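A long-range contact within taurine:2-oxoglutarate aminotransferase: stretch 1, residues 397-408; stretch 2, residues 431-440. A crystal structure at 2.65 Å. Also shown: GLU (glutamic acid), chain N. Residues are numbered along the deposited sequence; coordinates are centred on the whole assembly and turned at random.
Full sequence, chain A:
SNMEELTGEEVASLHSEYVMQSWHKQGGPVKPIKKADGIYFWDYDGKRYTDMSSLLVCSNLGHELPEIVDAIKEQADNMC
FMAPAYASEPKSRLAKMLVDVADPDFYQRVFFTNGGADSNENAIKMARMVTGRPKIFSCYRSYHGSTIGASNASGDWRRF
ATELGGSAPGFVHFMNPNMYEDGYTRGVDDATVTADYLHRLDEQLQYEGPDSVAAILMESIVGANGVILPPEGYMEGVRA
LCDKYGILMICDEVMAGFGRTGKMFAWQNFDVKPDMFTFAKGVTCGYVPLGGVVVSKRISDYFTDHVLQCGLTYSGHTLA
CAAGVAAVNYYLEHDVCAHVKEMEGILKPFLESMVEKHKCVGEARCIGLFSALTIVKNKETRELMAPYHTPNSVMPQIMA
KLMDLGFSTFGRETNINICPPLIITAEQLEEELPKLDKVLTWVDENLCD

Stretch 1 (397-408) QIMAKLMDLGFS
Stretch 2, residues 431-440: EELPKLDKVL

This is an apolar packing contact between a helix and the turn that follows it, on one side, and a second helix of the same chain, on the other, with no hydrogen bond across it among the atoms modelled. Stretch 1 starts within a helix, with phi/psi near -60/-40 through Met-403, and its helix begins earlier in the chain. Stretch 2 is helical throughout and continues beyond both ends. It is kinked where the N atoms of Pro-434 and Lys-435 lack a bond to the turn before; Lys-435 N instead bonds Glu-432 O at 2.8 Å. The helix axes approach to 9.5 Å, and their N-to-C directions differ by 137°, so they run obliquely antiparallel. The register follows: Leu-402 CA lies 6.2 Å from Val-439 CA, and Leu-405 CA lies 6.4 Å from Lys-435 CA. Together the stretches bury 481 Å².

Val-439 (chi1 166°, t) points toward stretch 1 and is the centre of one cluster. Val-439 CG1 meets Ile-398 CG2 at 3.9 Å; Ile-398 is m, t. Val-439 CG2 lies 3.5 Å from Leu-402 CD2 and 3.8 Å from Leu-405 CD1. The CA-to-CB bond of Leu-402 (m, t) points sideways to stretch 2, but the end of the side chain comes nearer. Leu-402 CD2 also reaches Leu-436 CD1 at 4.1 Å; Leu-436 is t, p. Leu-405 (m, t) points toward stretch 2, and its CD1 packs 3.5 Å from Lys-435 O. That carbonyl is already used within its helix, with Lys-435 O accepting from Val-439 N at 3.1 Å.

The chain then turns. Leu-405 has phi/psi -85/12, and Gly-406 has 74/13, a positive phi that by itself favours glycine. Gly-406 N bonds Met-403 O at 3.0 Å, and Phe-407 N bonds Leu-402 O at 3.2 Å. Phe-407 then takes an extended backbone, -99/95.

Phe-407 (chi1 -171°, chi2 -70°) points toward stretch 2 and forms the second cluster. Phe-407 CD2 approaches Glu-432 O at 3.4 Å. Phe-407 CE2 lies 4.4 Å from Leu-433 CD2. Both partners sit at the ring edge, near its plane. Phe-407 CE2 is also 4.2 Å from Leu-436 CB, which lies oblique to the ring. Phe-407 CB packs 4.1 Å from Lys-435 CB.

Lys-401 and Lys-435 are modelled only to CB, yet both CA-to-CB bonds point toward the partner stretch. Lys-438 also starts toward stretch 1, with its CB 4.2 Å from Leu-405 CD1, but its end leads away. Ser-408 does not touch stretch 2; Ser-408 OG lies 2.6 Å from O of the bound glutamic acid.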

# COMPACT_ATOMS: atom_id res chain seq x y z
N GLN A 397 13.31 27.38 2.88
CA GLN A 397 13.14 28.81 3.09
C GLN A 397 12.27 29.44 2.01
O GLN A 397 11.34 30.20 2.30
CB GLN A 397 14.52 29.47 3.10
CG GLN A 397 14.78 30.49 4.16
CD GLN A 397 16.24 30.92 4.14
OE1 GLN A 397 17.15 30.09 4.16
NE2 GLN A 397 16.46 32.23 4.03
N ILE A 398 12.60 29.15 0.74
CA ILE A 398 11.83 29.67 -0.40
C ILE A 398 10.41 29.12 -0.38
O ILE A 398 9.44 29.84 -0.64
CB ILE A 398 12.53 29.30 -1.72
CG1 ILE A 398 14.00 29.69 -1.69
CG2 ILE A 398 11.77 29.89 -2.89
CD1 ILE A 398 14.75 29.23 -2.92
N MET A 399 10.28 27.82 -0.11
CA MET A 399 8.96 27.19 -0.03
C MET A 399 8.12 27.83 1.06
O MET A 399 6.89 27.92 0.92
CB MET A 399 9.12 25.69 0.20
CG MET A 399 8.70 24.79 -0.96
SD MET A 399 9.22 25.30 -2.61
CE MET A 399 10.79 24.42 -2.75
N ALA A 400 8.76 28.29 2.14
CA ALA A 400 8.05 28.94 3.24
C ALA A 400 7.70 30.39 2.92
O ALA A 400 6.62 30.86 3.28
CB ALA A 400 8.90 28.88 4.51
N LYS A 401 8.61 31.13 2.27
CA LYS A 401 8.25 32.46 1.81
C LYS A 401 7.03 32.39 0.89
O LYS A 401 6.13 33.24 0.97
CB LYS A 401 9.46 33.12 1.11
N LEU A 402 6.97 31.37 0.03
CA LEU A 402 5.80 31.15 -0.82
C LEU A 402 4.56 30.78 -0.01
O LEU A 402 3.47 31.31 -0.24
CB LEU A 402 6.11 30.05 -1.83
CG LEU A 402 6.95 30.45 -3.03
CD1 LEU A 402 7.40 29.18 -3.74
CD2 LEU A 402 6.14 31.33 -3.96
N MET A 403 4.71 29.85 0.94
CA MET A 403 3.58 29.43 1.76
C MET A 403 2.96 30.62 2.49
O MET A 403 1.74 30.66 2.71
CB MET A 403 4.03 28.32 2.73
CG MET A 403 2.94 27.56 3.53
SD MET A 403 1.81 26.50 2.55
CE MET A 403 0.91 25.58 3.80
N ASP A 404 3.78 31.62 2.83
CA ASP A 404 3.30 32.79 3.57
C ASP A 404 2.31 33.63 2.77
O ASP A 404 1.44 34.27 3.36
CB ASP A 404 4.48 33.64 4.02
CG ASP A 404 5.28 32.98 5.11
OD1 ASP A 404 6.49 33.27 5.22
OD2 ASP A 404 4.69 32.15 5.86
N LEU A 405 2.46 33.66 1.44
CA LEU A 405 1.52 34.34 0.55
C LEU A 405 0.33 33.46 0.17
O LEU A 405 -0.39 33.79 -0.78
CB LEU A 405 2.25 34.82 -0.71
CG LEU A 405 3.57 35.57 -0.56
CD1 LEU A 405 4.07 36.06 -1.91
CD2 LEU A 405 3.42 36.72 0.40
N GLY A 406 0.14 32.32 0.84
CA GLY A 406 -0.92 31.40 0.46
C GLY A 406 -0.65 30.60 -0.81
O GLY A 406 -1.56 29.96 -1.33
N PHE A 407 0.58 30.61 -1.30
CA PHE A 407 0.98 29.84 -2.47
C PHE A 407 1.67 28.59 -1.93
O PHE A 407 2.86 28.61 -1.59
CB PHE A 407 1.90 30.68 -3.36
CG PHE A 407 2.21 30.06 -4.69
CD1 PHE A 407 3.01 28.94 -4.78
CD2 PHE A 407 1.70 30.62 -5.85
CE1 PHE A 407 3.31 28.39 -6.01
CE2 PHE A 407 1.99 30.07 -7.09
CZ PHE A 407 2.80 28.95 -7.17
N SER A 408 0.90 27.50 -1.82
CA SER A 408 1.37 26.26 -1.21
C SER A 408 1.91 25.32 -2.28
O SER A 408 1.17 24.89 -3.17
CB SER A 408 0.24 25.57 -0.43
OG SER A 408 0.40 24.16 -0.44
N GLU A 431 -4.20 35.12 -10.37
CA GLU A 431 -4.16 35.61 -9.00
C GLU A 431 -3.01 35.03 -8.20
O GLU A 431 -2.54 35.67 -7.26
CB GLU A 431 -5.45 35.27 -8.23
CG GLU A 431 -6.76 35.42 -9.00
CD GLU A 431 -7.96 35.16 -8.10
OE1 GLU A 431 -7.91 34.15 -7.35
OE2 GLU A 431 -8.94 35.96 -8.14
N GLU A 432 -2.58 33.81 -8.53
CA GLU A 432 -1.57 33.11 -7.73
C GLU A 432 -0.16 33.34 -8.23
O GLU A 432 0.75 33.53 -7.41
CB GLU A 432 -1.85 31.61 -7.72
CG GLU A 432 -3.13 31.23 -6.99
CD GLU A 432 -3.22 31.80 -5.59
OE1 GLU A 432 -2.17 31.96 -4.89
OE2 GLU A 432 -4.37 32.09 -5.19
N LEU A 433 0.04 33.31 -9.55
CA LEU A 433 1.38 33.41 -10.11
C LEU A 433 2.13 34.65 -9.65
O LEU A 433 3.33 34.55 -9.37
CB LEU A 433 1.32 33.33 -11.64
CG LEU A 433 0.92 31.92 -12.08
CD1 LEU A 433 0.93 31.77 -13.58
CD2 LEU A 433 1.84 30.87 -11.42
N PRO A 434 1.51 35.83 -9.54
CA PRO A 434 2.23 36.98 -8.96
C PRO A 434 2.88 36.68 -7.61
O PRO A 434 3.90 37.30 -7.29
CB PRO A 434 1.13 38.05 -8.86
CG PRO A 434 0.21 37.71 -10.02
CD PRO A 434 0.17 36.21 -10.06
N LYS A 435 2.33 35.76 -6.81
CA LYS A 435 2.98 35.42 -5.54
C LYS A 435 4.33 34.72 -5.78
O LYS A 435 5.28 34.88 -4.99
CB LYS A 435 2.04 34.57 -4.68
N LEU A 436 4.42 33.92 -6.85
CA LEU A 436 5.68 33.27 -7.19
C LEU A 436 6.70 34.30 -7.67
O LEU A 436 7.88 34.24 -7.30
CB LEU A 436 5.44 32.21 -8.26
CG LEU A 436 6.64 31.46 -8.85
CD1 LEU A 436 7.39 30.64 -7.79
CD2 LEU A 436 6.14 30.58 -9.98
N ASP A 437 6.26 35.26 -8.48
CA ASP A 437 7.14 36.33 -8.94
C ASP A 437 7.66 37.15 -7.76
O ASP A 437 8.84 37.48 -7.70
CB ASP A 437 6.40 37.21 -9.94
CG ASP A 437 7.23 38.40 -10.40
OD1 ASP A 437 7.09 39.49 -9.81
OD2 ASP A 437 8.01 38.23 -11.36
N LYS A 438 6.77 37.50 -6.82
CA LYS A 438 7.21 38.26 -5.65
C LYS A 438 8.28 37.50 -4.88
O LYS A 438 9.27 38.10 -4.45
CB LYS A 438 6.03 38.56 -4.71
CG LYS A 438 4.96 39.48 -5.26
CD LYS A 438 5.50 40.39 -6.38
CE LYS A 438 4.68 41.66 -6.50
NZ LYS A 438 3.27 41.37 -6.10
N VAL A 439 8.10 36.19 -4.69
CA VAL A 439 9.05 35.43 -3.89
C VAL A 439 10.38 35.27 -4.62
O VAL A 439 11.45 35.35 -4.00
CB VAL A 439 8.47 34.06 -3.51
CG1 VAL A 439 9.59 33.14 -2.99
CG2 VAL A 439 7.35 34.20 -2.47
N LEU A 440 10.33 35.06 -5.94
CA LEU A 440 11.57 34.96 -6.71
C LEU A 440 12.40 36.24 -6.58
O LEU A 440 13.64 36.18 -6.52
CB LEU A 440 11.26 34.62 -8.17
CG LEU A 440 10.54 33.27 -8.34
CD1 LEU A 440 10.31 32.91 -9.80
CD2 LEU A 440 11.30 32.16 -7.64
N GLU N . 3.70 21.46 0.69
CA GLU N . 2.89 20.69 -0.23
C GLU N . 1.40 20.80 0.10
O GLU N . 0.63 21.60 -0.55
CB GLU N . 3.31 19.23 -0.10
CG GLU N . 3.44 18.87 1.36
CD GLU N . 4.02 17.47 1.54
OE1 GLU N . 5.05 17.23 0.86
OE2 GLU N . 3.50 16.60 2.32
OXT GLU N . 0.95 20.08 1.03